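Long-range contact in DegV domain-containing protein spr0652 (PDB 6CNG), which binds linoleic acid and probably other long-chain fatty acids, and may present them to a fatty acid kinase or take part in lipid transport: residues G243-N255 with I267-T281. Residues are numbered along the deposited sequence; the frame is centred on the assembly and turned at random.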
ATOM      1  N   GLY A 243       3.640  19.426  -1.157  1.00 14.95           N
ATOM      2  CA  GLY A 243       2.807  20.135  -0.235  1.00 17.16           C
ATOM      3  C   GLY A 243       2.647  19.518   1.125  1.00 16.37           C
ATOM      4  O   GLY A 243       1.645  19.804   1.789  1.00 17.85           O
ATOM      5  N   TYR A 244       3.584  18.668   1.557  1.00 16.53           N
ATOM      6  CA  TYR A 244       3.590  18.184   2.934  1.00 14.77           C
ATOM      7  C   TYR A 244       3.695  19.376   3.882  1.00 17.78           C
ATOM      8  O   TYR A 244       4.368  20.369   3.583  1.00 18.58           O
ATOM      9  CB  TYR A 244       4.739  17.186   3.139  1.00 17.37           C
ATOM     10  CG  TYR A 244       4.820  16.597   4.541  1.00 14.85           C
ATOM     11  CD1 TYR A 244       3.938  15.619   4.966  1.00 14.73           C
ATOM     12  CD2 TYR A 244       5.779  17.027   5.434  1.00 16.98           C
ATOM     13  CE1 TYR A 244       3.997  15.124   6.228  1.00 16.35           C
ATOM     14  CE2 TYR A 244       5.840  16.531   6.697  1.00 13.26           C
ATOM     15  CZ  TYR A 244       4.958  15.591   7.088  1.00 12.70           C
ATOM     16  OH  TYR A 244       5.040  15.118   8.349  1.00 15.03           O
ATOM     17  N   ALA A 245       3.005  19.288   5.019  1.00 16.37           N
ATOM     18  CA  ALA A 245       2.951  20.396   5.966  1.00 16.61           C
ATOM     19  C   ALA A 245       2.924  19.913   7.413  1.00 17.78           C
ATOM     20  O   ALA A 245       2.301  20.533   8.279  1.00 20.78           O
ATOM     21  CB  ALA A 245       1.764  21.303   5.671  1.00 16.94           C
ATOM     22  N   GLY A 246       3.643  18.823   7.710  1.00 14.05           N
ATOM     23  CA  GLY A 246       3.769  18.316   9.062  1.00 15.52           C
ATOM     24  C   GLY A 246       2.768  17.259   9.489  1.00 12.64           C
ATOM     25  O   GLY A 246       2.762  16.904  10.661  1.00 15.06           O
ATOM     26  N   GLY A 247       1.927  16.746   8.573  1.00 14.62           N
ATOM     27  CA  GLY A 247       0.959  15.711   8.875  1.00 13.54           C
ATOM     28  C   GLY A 247       1.525  14.305   9.021  1.00 13.32           C
ATOM     29  O   GLY A 247       2.704  14.093   9.307  1.00 15.98           O
ATOM     30  N   ARG A 248       0.664  13.331   8.817  1.00 14.15           N
ATOM     31  CA  ARG A 248       1.063  11.950   9.018  1.00 11.38           C
ATOM     32  C   ARG A 248       1.862  11.436   7.831  1.00 11.25           C
ATOM     33  O   ARG A 248       1.594  11.781   6.680  1.00 11.46           O
ATOM     34  CB  ARG A 248      -0.152  11.055   9.193  1.00 14.98           C
ATOM     35  CG  ARG A 248      -0.927  11.270  10.463  1.00 14.44           C
ATOM     36  CD  ARG A 248      -2.133  10.352  10.504  1.00 13.59           C
ATOM     37  NE  ARG A 248      -2.928  10.623  11.681  1.00 18.27           N
ATOM     38  CZ  ARG A 248      -4.127  10.129  11.898  1.00 17.80           C
ATOM     39  NH1 ARG A 248      -4.684   9.326  11.015  1.00 17.28           N
ATOM     40  NH2 ARG A 248      -4.768  10.456  13.008  1.00 19.92           N
ATOM     41  N   ILE A 249       2.858  10.615   8.134  1.00 13.97           N
ATOM     42  CA  ILE A 249       3.590   9.837   7.151  1.00 11.98           C
ATOM     43  C   ILE A 249       3.638   8.394   7.612  1.00 10.98           C
ATOM     44  O   ILE A 249       3.797   8.120   8.802  1.00 12.72           O
ATOM     45  CB  ILE A 249       5.019  10.356   7.001  1.00 12.29           C
ATOM     46  CG1 ILE A 249       5.028  11.799   6.522  1.00 15.03           C
ATOM     47  CG2 ILE A 249       5.772   9.497   6.047  1.00 13.64           C
ATOM     48  CD1 ILE A 249       6.403  12.371   6.455  1.00 11.54           C
ATOM     49  N   VAL A 250       3.512   7.479   6.656  1.00 12.60           N
ATOM     50  CA  VAL A 250       3.736   6.040   6.842  1.00 10.92           C
ATOM     51  C   VAL A 250       4.767   5.603   5.809  1.00 12.27           C
ATOM     52  O   VAL A 250       4.508   5.650   4.606  1.00 13.40           O
ATOM     53  CB  VAL A 250       2.450   5.233   6.690  1.00 11.13           C
ATOM     54  CG1 VAL A 250       2.751   3.797   6.815  1.00 16.72           C
ATOM     55  CG2 VAL A 250       1.468   5.648   7.735  1.00 14.31           C
ATOM     56  N   MET A 251       5.934   5.190   6.272  1.00 11.27           N
ATOM     57  CA  MET A 251       6.999   4.682   5.413  1.00 13.84           C
ATOM     58  C   MET A 251       7.000   3.155   5.492  1.00 13.34           C
ATOM     59  O   MET A 251       7.485   2.576   6.464  1.00 13.31           O
ATOM     60  CB  MET A 251       8.357   5.201   5.880  1.00 14.34           C
ATOM     61  CG  MET A 251       8.561   6.687   5.851  1.00 15.54           C
ATOM     62  SD  MET A 251      10.182   7.165   6.457  1.00 18.11           S
ATOM     63  CE  MET A 251      10.060   8.929   6.487  1.00 16.96           C
ATOM     64  N   ALA A 252       6.481   2.506   4.461  1.00 15.90           N
ATOM     65  CA  ALA A 252       6.631   1.062   4.290  1.00 12.46           C
ATOM     66  C   ALA A 252       7.936   0.771   3.562  1.00 10.77           C
ATOM     67  O   ALA A 252       8.150   1.254   2.455  1.00 14.52           O
ATOM     68  CB  ALA A 252       5.450   0.525   3.493  1.00 12.69           C
ATOM     69  N   GLN A 253       8.797  -0.039   4.163  1.00 11.70           N
ATOM     70  CA  GLN A 253      10.128  -0.249   3.630  1.00 10.79           C
ATOM     71  C   GLN A 253      10.520  -1.725   3.667  1.00 13.62           C
ATOM     72  O   GLN A 253      10.035  -2.495   4.497  1.00 14.08           O
ATOM     73  CB  GLN A 253      11.166   0.574   4.391  1.00 12.88           C
ATOM     74  CG  GLN A 253      11.138   0.402   5.876  1.00 14.84           C
ATOM     75  CD  GLN A 253      11.905  -0.807   6.339  1.00 17.24           C
ATOM     76  OE1 GLN A 253      12.886  -1.179   5.743  1.00 22.89           O
ATOM     77  NE2 GLN A 253      11.453  -1.425   7.420  1.00 20.66           N
ATOM     78  N   ARG A 254      11.410  -2.095   2.738  1.00 13.35           N
ATOM     79  CA  ARG A 254      12.006  -3.425   2.655  1.00 15.84           C
ATOM     80  C   ARG A 254      13.500  -3.276   2.877  1.00 11.89           C
ATOM     81  O   ARG A 254      14.231  -2.889   1.970  1.00 15.99           O
ATOM     82  CB  ARG A 254      11.739  -4.066   1.309  1.00 12.63           C
ATOM     83  CG  ARG A 254      12.353  -5.428   1.151  1.00 17.21           C
ATOM     84  CD  ARG A 254      11.883  -6.387   2.209  1.00 17.11           C
ATOM     85  NE  ARG A 254      12.610  -7.644   2.166  1.00 21.54           N
ATOM     86  CZ  ARG A 254      12.520  -8.579   3.094  1.00 18.13           C
ATOM     87  NH1 ARG A 254      11.721  -8.424   4.140  1.00 20.80           N
ATOM     88  NH2 ARG A 254      13.247  -9.665   2.973  1.00 24.77           N
ATOM     89  N   ASN A 255      13.949  -3.612   4.067  1.00 13.67           N
ATOM     90  CA  ASN A 255      15.369  -3.546   4.391  1.00 17.23           C
ATOM     91  C   ASN A 255      15.932  -2.171   4.056  1.00 12.44           C
ATOM     92  O   ASN A 255      16.981  -2.024   3.443  1.00 15.86           O
ATOM     93  CB  ASN A 255      16.160  -4.657   3.695  1.00 15.75           C
ATOM     94  CG  ASN A 255      16.164  -5.965   4.477  1.00 17.47           C
ATOM     95  OD1 ASN A 255      16.255  -5.970   5.697  1.00 19.65           O
ATOM     96  ND2 ASN A 255      16.057  -7.070   3.771  1.00 17.06           N
ATOM     97  N   ILE A 267      12.885  15.232   8.214  1.00 14.85           N
ATOM     98  CA  ILE A 267      11.529  15.737   8.181  1.00 15.14           C
ATOM     99  C   ILE A 267      11.133  16.301   9.522  1.00 16.04           C
ATOM    100  O   ILE A 267      10.457  17.335   9.596  1.00 18.81           O
ATOM    101  CB  ILE A 267      10.567  14.618   7.766  1.00 13.60           C
ATOM    102  CG1 ILE A 267      10.890  14.206   6.347  1.00 14.61           C
ATOM    103  CG2 ILE A 267       9.138  15.096   7.922  1.00 18.90           C
ATOM    104  CD1 ILE A 267      10.180  12.895   5.881  1.00 16.17           C
ATOM    105  N   ARG A 268      11.540  15.635  10.605  1.00 13.95           N
ATOM    106  CA  ARG A 268      11.196  16.128  11.928  1.00 14.37           C
ATOM    107  C   ARG A 268      11.981  17.371  12.263  1.00 16.58           C
ATOM    108  O   ARG A 268      11.497  18.229  12.998  1.00 19.80           O
ATOM    109  CB  ARG A 268      11.453  15.081  12.995  1.00 18.42           C
ATOM    110  CG  ARG A 268      10.420  13.976  13.004  1.00 19.80           C
ATOM    111  CD  ARG A 268      10.518  13.072  14.241  1.00 23.09           C
ATOM    112  NE  ARG A 268      11.345  11.907  13.987  1.00 25.56           N
ATOM    113  CZ  ARG A 268      12.583  11.744  14.435  1.00 28.99           C
ATOM    114  NH1 ARG A 268      13.164  12.672  15.193  1.00 29.92           N
ATOM    115  NH2 ARG A 268      13.231  10.632  14.122  1.00 30.64           N
ATOM    116  N   GLU A 269      13.192  17.480  11.739  1.00 16.96           N
ATOM    117  CA  GLU A 269      13.958  18.701  11.934  1.00 14.95           C
ATOM    118  C   GLU A 269      13.258  19.883  11.285  1.00 17.19           C
ATOM    119  O   GLU A 269      13.188  20.970  11.875  1.00 19.40           O
ATOM    120  CB  GLU A 269      15.368  18.498  11.405  1.00 15.98           C
ATOM    121  CG  GLU A 269      16.160  17.635  12.346  1.00 14.56           C
ATOM    122  CD  GLU A 269      17.427  17.093  11.757  1.00 18.43           C
ATOM    123  OE1 GLU A 269      17.721  17.306  10.584  1.00 19.66           O
ATOM    124  OE2 GLU A 269      18.145  16.407  12.487  1.00 25.94           O
ATOM    125  N   THR A 270      12.694  19.678  10.092  1.00 15.78           N
ATOM    126  CA  THR A 270      12.004  20.745   9.381  1.00 16.31           C
ATOM    127  C   THR A 270      10.580  20.960   9.887  1.00 16.61           C
ATOM    128  O   THR A 270      10.109  22.101   9.951  1.00 18.67           O
ATOM    129  CB  THR A 270      11.957  20.430   7.891  1.00 14.53           C
ATOM    130  OG1 THR A 270      13.278  20.244   7.384  1.00 21.28           O
ATOM    131  CG2 THR A 270      11.326  21.547   7.177  1.00 18.25           C
ATOM    132  N   PHE A 271       9.871  19.875  10.202  1.00 17.35           N
ATOM    133  CA  PHE A 271       8.457  19.911  10.573  1.00 18.39           C
ATOM    134  C   PHE A 271       8.368  19.242  11.937  1.00 19.00           C
ATOM    135  O   PHE A 271       8.124  18.030  12.017  1.00 18.66           O
ATOM    136  CB  PHE A 271       7.596  19.174   9.543  1.00 14.80           C
ATOM    137  CG  PHE A 271       7.716  19.697   8.141  1.00 15.04           C
ATOM    138  CD1 PHE A 271       8.649  19.175   7.266  1.00 15.56           C
ATOM    139  CD2 PHE A 271       6.875  20.702   7.688  1.00 19.23           C
ATOM    140  CE1 PHE A 271       8.755  19.651   5.973  1.00 14.92           C
ATOM    141  CE2 PHE A 271       6.967  21.172   6.392  1.00 16.99           C
ATOM    142  CZ  PHE A 271       7.905  20.647   5.534  1.00 17.24           C
ATOM    143  N   PRO A 272       8.564  19.982  13.034  1.00 20.88           N
ATOM    144  CA  PRO A 272       8.745  19.327  14.347  1.00 22.63           C
ATOM    145  C   PRO A 272       7.568  18.469  14.843  1.00 21.36           C
ATOM    146  O   PRO A 272       7.783  17.565  15.673  1.00 19.48           O
ATOM    147  CB  PRO A 272       9.032  20.515  15.283  1.00 25.95           C
ATOM    148  CG  PRO A 272       8.532  21.705  14.531  1.00 23.80           C
ATOM    149  CD  PRO A 272       8.777  21.436  13.122  1.00 21.01           C
ATOM    150  N   GLN A 273       6.356  18.700  14.351  1.00 20.63           N
ATOM    151  CA  GLN A 273       5.174  17.975  14.791  1.00 22.67           C
ATOM    152  C   GLN A 273       4.877  16.725  13.965  1.00 18.86           C
ATOM    153  O   GLN A 273       3.857  16.076  14.202  1.00 20.95           O
ATOM    154  CB  GLN A 273       3.961  18.911  14.783  1.00 22.77           C
ATOM    155  CG  GLN A 273       3.600  19.472  16.177  1.00 32.14           C
ATOM    156  CD  GLN A 273       4.803  20.043  16.951  1.00 42.38           C
ATOM    157  OE1 GLN A 273       5.337  19.406  17.869  1.00 42.63           O
ATOM    158  NE2 GLN A 273       5.209  21.259  16.599  1.00 48.68           N
ATOM    159  N   ALA A 274       5.747  16.363  13.027  1.00 18.70           N
ATOM    160  CA  ALA A 274       5.453  15.257  12.127  1.00 16.63           C
ATOM    161  C   ALA A 274       5.192  13.978  12.904  1.00 14.88           C
ATOM    162  O   ALA A 274       5.878  13.675  13.883  1.00 18.48           O
ATOM    163  CB  ALA A 274       6.605  15.043  11.151  1.00 17.31           C
ATOM    164  N   ASP A 275       4.202  13.226  12.435  1.00 12.29           N
ATOM    165  CA  ASP A 275       3.765  11.991  13.042  1.00 16.56           C
ATOM    166  C   ASP A 275       4.141  10.935  12.012  1.00 14.12           C
ATOM    167  O   ASP A 275       3.430  10.724  11.032  1.00 14.18           O
ATOM    168  CB  ASP A 275       2.266  12.063  13.317  1.00 21.30           C
ATOM    169  CG  ASP A 275       1.680  10.743  13.826  1.00 26.06           C
ATOM    170  OD1 ASP A 275       2.440   9.760  14.009  1.00 27.56           O
ATOM    171  OD2 ASP A 275       0.446  10.697  14.045  1.00 25.92           O
ATOM    172  N   ILE A 276       5.272  10.304  12.220  1.00 13.45           N
ATOM    173  CA  ILE A 276       5.820   9.357  11.267  1.00 14.92           C
ATOM    174  C   ILE A 276       5.827   7.970  11.884  1.00 16.74           C
ATOM    175  O   ILE A 276       6.205   7.795  13.048  1.00 16.26           O
ATOM    176  CB  ILE A 276       7.252   9.776  10.882  1.00 20.37           C
ATOM    177  CG1 ILE A 276       7.264  11.206  10.375  1.00 20.99           C
ATOM    178  CG2 ILE A 276       7.836   8.820   9.840  1.00 20.74           C
ATOM    179  CD1 ILE A 276       8.656  11.720  10.165  1.00 23.78           C
ATOM    180  N   LYS A 277       5.397   6.989  11.080  1.00 14.57           N
ATOM    181  CA  LYS A 277       5.506   5.566  11.358  1.00 15.31           C
ATOM    182  C   LYS A 277       6.365   4.908  10.281  1.00 13.90           C
ATOM    183  O   LYS A 277       6.335   5.301   9.116  1.00 13.83           O
ATOM    184  CB  LYS A 277       4.122   4.902  11.351  1.00 19.72           C
ATOM    185  CG  LYS A 277       3.064   5.522  12.268  1.00 28.99           C
ATOM    186  CD  LYS A 277       1.633   5.039  11.898  1.00 34.61           C
ATOM    187  CE  LYS A 277       0.510   5.983  12.400  1.00 34.37           C
ATOM    188  NZ  LYS A 277       0.562   7.393  11.861  1.00 32.09           N
ATOM    189  N   ILE A 278       7.146   3.909  10.670  1.00 14.38           N
ATOM    190  CA  ILE A 278       7.932   3.110   9.735  1.00 14.69           C
ATOM    191  C   ILE A 278       7.445   1.672   9.888  1.00 16.94           C
ATOM    192  O   ILE A 278       7.440   1.132  11.004  1.00 18.85           O
ATOM    193  CB  ILE A 278       9.441   3.230  10.011  1.00 17.36           C
ATOM    194  CG1 ILE A 278       9.859   4.694  10.140  1.00 20.94           C
ATOM    195  CG2 ILE A 278      10.249   2.530   8.938  1.00 17.48           C
ATOM    196  CD1 ILE A 278      11.279   4.878  10.659  1.00 24.73           C
ATOM    197  N   LEU A 279       6.981   1.075   8.786  1.00 18.83           N
ATOM    198  CA  LEU A 279       6.443  -0.284   8.807  1.00 20.91           C
ATOM    199  C   LEU A 279       7.188  -1.171   7.825  1.00 13.31           C
ATOM    200  O   LEU A 279       7.591  -0.718   6.758  1.00 14.05           O
ATOM    201  CB  LEU A 279       4.963  -0.333   8.409  1.00 19.05           C
ATOM    202  CG  LEU A 279       3.993   0.472   9.252  1.00 18.23           C
ATOM    203  CD1 LEU A 279       2.633   0.347   8.629  1.00 17.14           C
ATOM    204  CD2 LEU A 279       4.009  -0.055  10.652  1.00 20.36           C
ATOM    205  N   PRO A 280       7.352  -2.447   8.134  1.00 14.11           N
ATOM    206  CA  PRO A 280       7.906  -3.353   7.139  1.00 13.74           C
ATOM    207  C   PRO A 280       6.878  -3.632   6.047  1.00 11.05           C
ATOM    208  O   PRO A 280       5.675  -3.703   6.292  1.00 14.08           O
ATOM    209  CB  PRO A 280       8.247  -4.597   7.962  1.00 15.11           C
ATOM    210  CG  PRO A 280       7.290  -4.577   9.053  1.00 17.72           C
ATOM    211  CD  PRO A 280       6.910  -3.166   9.332  1.00 13.68           C
ATOM    212  N   THR A 281       7.363  -3.768   4.826  1.00 12.84           N
ATOM    213  CA  THR A 281       6.476  -4.080   3.725  1.00 12.83           C
ATOM    214  C   THR A 281       5.848  -5.465   3.872  1.00 12.83           C
ATOM    215  O   THR A 281       6.421  -6.377   4.481  1.00 16.64           O
ATOM    216  CB  THR A 281       7.264  -4.018   2.426  1.00 13.03           C
ATOM    217  OG1 THR A 281       8.560  -4.580   2.630  1.00 15.31           O
ATOM    218  CG2 THR A 281       7.432  -2.610   1.989  1.00 15.38           C
TER
HETATM  219  O   HOH W   1       1.512  14.934  12.570  1.00 22.46           O
HETATM  220  O   HOH W   2      -1.463  12.265  13.767  1.00 17.78           O
HETATM  221  O   HOH W   3       9.449  -6.956   4.867  1.00 19.91           O
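Ile-249, Met-251 and Gln-253 pair through their backbones with the strand 275-280 in a beta-alpha-beta crossover: strand 247-253, helix 257-270, then a parallel strand at the border of a mixed sheet of the DegV fold. Hydrogen bonds alternate along the pair, Ile-249 N to Asp-275 O, Lys-277 N to Ile-249 O, Met-251 N to Lys-277 O and onward to Thr-281 N on Gln-253 O; the Met-251 N to Lys-277 O bond is nearly straight (178°).

Apolar branches fill the face covered by the crossover helix 257-270. Ile-267 CD1 meets Ile-249 CD1 (3.9 Å) and Met-251 CE (4.0 Å) tip to tip. Met-251 is long enough for this because its chain runs extended beyond CG (chi2 179°), and its methyl also touches Ile-276 CG2. Beta-branched Ile-249 and Ile-276 suit extended strands and offer stiff, broad apolar surfaces, while the unbranched methionine is flexible enough to reach between isoleucines. On the other face Val-250 CG1 packs on Leu-279 CD1, against helix 143-157; the beta-branched valine suits a strand, and the longer leucine reaches across to it.

Charged groups occupy the start of that second face. Arg-248 and Asp-275 lie alongside, pointing the same way, but Arg-248 NE and Asp-275 OD2 stay 4.1 Å apart and share a bridging water; Arg-248 NH2 has its salt bridge with Asp-154, and Lys-277 NZ with Glu-150. At the far end, another water links Arg-254 NH1 to Thr-281 O, while Arg-254 pairs with Asp-68 and Glu-291.

Just past the end of helix 257-270, Phe-271 forms a T-shaped stack with Tyr-244, centroids 5.1 Å apart and planes at 80°, with the tyrosine edge directed at the phenylalanine face. The tyrosine suits this junction because its polar tip can still serve the backbone: Tyr-244 OH donates to Gly-247 O (2.7 Å) and lies 3.2 Å from Ala-274 CB.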